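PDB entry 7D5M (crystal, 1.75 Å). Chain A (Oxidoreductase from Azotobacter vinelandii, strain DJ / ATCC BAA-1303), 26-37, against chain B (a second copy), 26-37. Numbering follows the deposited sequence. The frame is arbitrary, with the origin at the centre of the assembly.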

# COMPACT_ATOMS: atom_id res chain seq x y z
N GLY A 26 -20.85 -18.08 16.06
CA GLY A 26 -22.27 -17.93 16.45
C GLY A 26 -22.75 -16.50 16.26
O GLY A 26 -23.85 -16.29 15.70
N TYR A 27 -21.95 -15.52 16.67
CA TYR A 27 -22.40 -14.11 16.69
C TYR A 27 -22.67 -13.59 15.27
O TYR A 27 -23.71 -12.93 15.04
CB TYR A 27 -21.42 -13.19 17.41
CG TYR A 27 -21.89 -11.77 17.36
CD1 TYR A 27 -23.05 -11.39 18.03
CD2 TYR A 27 -21.28 -10.83 16.54
CE1 TYR A 27 -23.54 -10.10 17.94
CE2 TYR A 27 -21.76 -9.54 16.45
CZ TYR A 27 -22.89 -9.17 17.15
OH TYR A 27 -23.38 -7.90 17.06
N ILE A 28 -21.77 -13.82 14.32
CA ILE A 28 -21.95 -13.24 12.96
C ILE A 28 -23.20 -13.85 12.31
O ILE A 28 -23.92 -13.11 11.61
CB ILE A 28 -20.69 -13.35 12.08
CG1 ILE A 28 -20.90 -12.55 10.78
CG2 ILE A 28 -20.30 -14.79 11.80
CD1 ILE A 28 -19.62 -12.20 10.07
N HIS A 29 -23.53 -15.11 12.58
CA HIS A 29 -24.82 -15.69 12.12
C HIS A 29 -25.98 -14.82 12.59
O HIS A 29 -26.84 -14.46 11.76
CB HIS A 29 -25.00 -17.12 12.61
CG HIS A 29 -24.27 -18.12 11.78
ND1 HIS A 29 -24.84 -18.70 10.66
CD2 HIS A 29 -23.02 -18.61 11.87
CE1 HIS A 29 -23.97 -19.53 10.11
NE2 HIS A 29 -22.84 -19.50 10.84
N ARG A 30 -26.04 -14.53 13.88
CA ARG A 30 -27.16 -13.76 14.49
C ARG A 30 -27.12 -12.31 13.98
O ARG A 30 -28.18 -11.76 13.69
CB ARG A 30 -27.11 -13.83 16.01
CG ARG A 30 -27.42 -15.22 16.55
CD ARG A 30 -27.50 -15.23 18.07
NE ARG A 30 -26.23 -14.89 18.71
CZ ARG A 30 -25.25 -15.76 18.97
NH1 ARG A 30 -25.38 -17.03 18.62
NH2 ARG A 30 -24.15 -15.35 19.56
N SER A 31 -25.95 -11.70 13.97
CA SER A 31 -25.80 -10.30 13.52
C SER A 31 -26.42 -10.15 12.12
O SER A 31 -27.21 -9.22 11.91
CB SER A 31 -24.36 -9.87 13.56
OG SER A 31 -24.26 -8.46 13.44
N ALA A 32 -26.10 -11.07 11.21
CA ALA A 32 -26.55 -11.04 9.80
C ALA A 32 -28.04 -11.43 9.70
O ALA A 32 -28.76 -10.80 8.92
CB ALA A 32 -25.69 -11.95 8.97
N ALA A 33 -28.46 -12.46 10.43
CA ALA A 33 -29.83 -13.02 10.33
C ALA A 33 -30.87 -12.04 10.89
O ALA A 33 -31.95 -11.87 10.27
CB ALA A 33 -29.88 -14.35 11.02
N LEU A 34 -30.56 -11.37 12.00
CA LEU A 34 -31.54 -10.52 12.72
C LEU A 34 -31.64 -9.15 12.04
O LEU A 34 -32.65 -8.45 12.25
CB LEU A 34 -31.12 -10.41 14.18
CG LEU A 34 -31.08 -11.74 14.94
CD1 LEU A 34 -30.55 -11.52 16.34
CD2 LEU A 34 -32.46 -12.39 14.99
N ARG A 35 -30.66 -8.81 11.23
CA ARG A 35 -30.59 -7.49 10.57
C ARG A 35 -31.75 -7.33 9.59
O ARG A 35 -32.11 -8.31 8.90
CB ARG A 35 -29.25 -7.34 9.85
CG ARG A 35 -28.90 -5.89 9.54
CD ARG A 35 -27.54 -5.86 8.89
NE ARG A 35 -26.97 -4.53 8.84
CZ ARG A 35 -25.72 -4.28 8.48
NH1 ARG A 35 -24.94 -5.27 8.07
NH2 ARG A 35 -25.28 -3.04 8.45
N ASP A 36 -32.35 -6.14 9.56
CA ASP A 36 -33.31 -5.73 8.49
C ASP A 36 -34.53 -6.66 8.48
O ASP A 36 -35.10 -6.87 7.40
CB ASP A 36 -32.66 -5.73 7.11
CG ASP A 36 -31.38 -4.92 7.04
OD1 ASP A 36 -31.27 -3.94 7.79
OD2 ASP A 36 -30.51 -5.28 6.22
N GLN A 37 -34.92 -7.18 9.64
CA GLN A 37 -36.20 -7.92 9.79
C GLN A 37 -36.17 -9.21 8.95
O GLN A 37 -37.26 -9.63 8.49
CB GLN A 37 -37.38 -7.04 9.36
CG GLN A 37 -37.36 -5.62 9.92
CD GLN A 37 -38.55 -4.81 9.45
OE1 GLN A 37 -39.66 -4.98 9.93
NE2 GLN A 37 -38.32 -3.93 8.49
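Chain B, residues 26-37: GYIHRSAALRDQ

Contact between residues 26-37 of chain A and the same residues of chain B, two copies related by an exact two-fold axis, so that every interaction occurs twice. The shortest polar contact is a hydrogen bond from a phenol to a carboxylate: Tyr B27 OH donates to Asp A36 OD1 at 2.7 Å, and Tyr A27 OH donates to Asp B36 OD1 at the same 2.7 Å. In each case the carboxylate oxygen lies at the edge of the tyrosine ring, near its plane, where a phenolic proton can point at it without leaving that plane. The same phenol oxygen also accepts: Arg B35 NE reaches Tyr A27 OH at 3.0 Å, a weak bond with an N-H...acceptor angle of 121°, and Arg A35 NE does the same to Tyr B27 OH at 3.0 Å. Each tyrosine hydroxyl therefore links two consecutive residues of the opposing chain.

The arginine has a second partner on the facing helix. Arg B35 NH2 lies 2.9 Å from Ser A31 OG and Arg B35 NE lies 3.1 Å from Ser A31 OG; both bonds are weak, their angles of 128° and 125° far from straight. Ser A31 OG sits at the edge of the guanidinium, near its plane. By the two-fold, Ser B31 plays the same part, its OG 2.9 Å from Arg A35 NH2.

Chain B is helical from Gly B26 through at least Ala B33, as is chain A, held by i to i+4 backbone bonds such as Ser B31 N to Tyr B27 O at 2.8 Å; the bond from Arg B30 N to Gly B26 O, at 3.4 Å, is weak. Further along, Asp B36 and Gln B37 both have positive phi (61° and 65°). The helices run in broadly opposite senses, well off antiparallel. The register is reciprocal: Ser A31 CA and Arg B35 CA are 7.2 Å apart, as are Arg A35 CA and Ser B31 CA, so the end of each stretch meets the middle of the other's helix.

Ser B31 points its CA-to-CB bond toward chain A. Tyr B27, Arg B35 and Asp B36 start sideways and bring their ends nearer; Arg B35 does so with chi1, chi2 and chi3 all t, an extended chain. One turn separates Tyr B27 from Ser B31, which places both hydroxyls within reach of Arg A35. Ile B28 and Ala B32 point away, and His B29 and Ala B33 are out of reach. The buried area is modest, 317 Å² over both sides, and comes from Tyr, Ser, Arg and Asp alone.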

# COMPACT_ATOMS: atom_id res chain seq x y z
N GLY B 26 -29.97 7.75 7.81
CA GLY B 26 -31.04 7.10 8.59
C GLY B 26 -30.72 5.63 8.86
O GLY B 26 -30.88 5.17 10.01
N TYR B 27 -30.24 4.91 7.85
CA TYR B 27 -30.07 3.44 7.96
C TYR B 27 -29.00 3.09 9.01
O TYR B 27 -29.23 2.18 9.82
CB TYR B 27 -29.74 2.80 6.62
CG TYR B 27 -29.52 1.32 6.79
CD1 TYR B 27 -30.57 0.50 7.16
CD2 TYR B 27 -28.25 0.77 6.72
CE1 TYR B 27 -30.38 -0.85 7.39
CE2 TYR B 27 -28.05 -0.58 6.94
CZ TYR B 27 -29.11 -1.40 7.28
OH TYR B 27 -28.92 -2.73 7.51
N ILE B 28 -27.84 3.73 8.99
CA ILE B 28 -26.75 3.34 9.92
C ILE B 28 -27.19 3.61 11.37
O ILE B 28 -26.86 2.79 12.24
CB ILE B 28 -25.39 3.98 9.57
CG1 ILE B 28 -24.29 3.37 10.45
CG2 ILE B 28 -25.42 5.50 9.67
CD1 ILE B 28 -22.90 3.56 9.91
N HIS B 29 -27.99 4.64 11.63
CA HIS B 29 -28.59 4.84 12.97
C HIS B 29 -29.34 3.57 13.40
O HIS B 29 -29.11 3.09 14.53
CB HIS B 29 -29.52 6.04 13.01
CG HIS B 29 -28.80 7.33 13.15
ND1 HIS B 29 -28.48 7.87 14.39
CD2 HIS B 29 -28.29 8.19 12.23
CE1 HIS B 29 -27.84 9.00 14.22
NE2 HIS B 29 -27.71 9.22 12.90
N ARG B 30 -30.25 3.09 12.56
CA ARG B 30 -31.10 1.92 12.88
C ARG B 30 -30.24 0.66 12.96
O ARG B 30 -30.46 -0.16 13.86
CB ARG B 30 -32.23 1.77 11.87
CG ARG B 30 -33.26 2.89 11.95
CD ARG B 30 -34.44 2.65 11.02
NE ARG B 30 -34.07 2.64 9.61
CZ ARG B 30 -33.97 3.72 8.85
NH1 ARG B 30 -34.19 4.92 9.36
NH2 ARG B 30 -33.63 3.61 7.58
N SER B 31 -29.34 0.47 12.00
CA SER B 31 -28.47 -0.73 11.98
C SER B 31 -27.75 -0.86 13.32
O SER B 31 -27.75 -1.95 13.91
CB SER B 31 -27.52 -0.67 10.81
OG SER B 31 -26.91 -1.94 10.60
N ALA B 32 -27.18 0.24 13.82
CA ALA B 32 -26.38 0.28 15.06
C ALA B 32 -27.30 0.18 16.29
O ALA B 32 -26.94 -0.52 17.25
CB ALA B 32 -25.55 1.54 15.10
N ALA B 33 -28.42 0.90 16.29
CA ALA B 33 -29.33 1.00 17.46
C ALA B 33 -30.04 -0.34 17.72
O ALA B 33 -30.16 -0.75 18.90
CB ALA B 33 -30.30 2.12 17.25
N LEU B 34 -30.46 -1.03 16.67
CA LEU B 34 -31.30 -2.25 16.80
C LEU B 34 -30.42 -3.46 17.11
O LEU B 34 -30.93 -4.47 17.62
CB LEU B 34 -32.11 -2.44 15.52
CG LEU B 34 -33.08 -1.30 15.20
CD1 LEU B 34 -33.74 -1.54 13.86
CD2 LEU B 34 -34.13 -1.15 16.29
N ARG B 35 -29.12 -3.34 16.86
CA ARG B 35 -28.17 -4.45 17.03
C ARG B 35 -28.07 -4.83 18.51
O ARG B 35 -28.08 -3.92 19.38
CB ARG B 35 -26.80 -4.05 16.48
CG ARG B 35 -25.91 -5.25 16.21
CD ARG B 35 -24.62 -4.73 15.61
NE ARG B 35 -23.81 -5.78 15.02
CZ ARG B 35 -22.73 -5.56 14.28
NH1 ARG B 35 -22.29 -4.33 14.11
NH2 ARG B 35 -22.05 -6.58 13.78
N ASP B 36 -28.01 -6.13 18.80
CA ASP B 36 -27.65 -6.66 20.14
C ASP B 36 -28.65 -6.18 21.20
O ASP B 36 -28.25 -6.00 22.36
CB ASP B 36 -26.24 -6.24 20.56
CG ASP B 36 -25.18 -6.57 19.53
OD1 ASP B 36 -25.36 -7.57 18.81
OD2 ASP B 36 -24.17 -5.83 19.47
N GLN B 37 -29.91 -5.99 20.82
CA GLN B 37 -31.02 -5.73 21.78
C GLN B 37 -30.79 -4.39 22.50
O GLN B 37 -31.21 -4.29 23.67
CB GLN B 37 -31.10 -6.87 22.81
CG GLN B 37 -31.05 -8.28 22.21
CD GLN B 37 -31.13 -9.35 23.28
OE1 GLN B 37 -32.19 -9.62 23.82
NE2 GLN B 37 -29.99 -9.96 23.60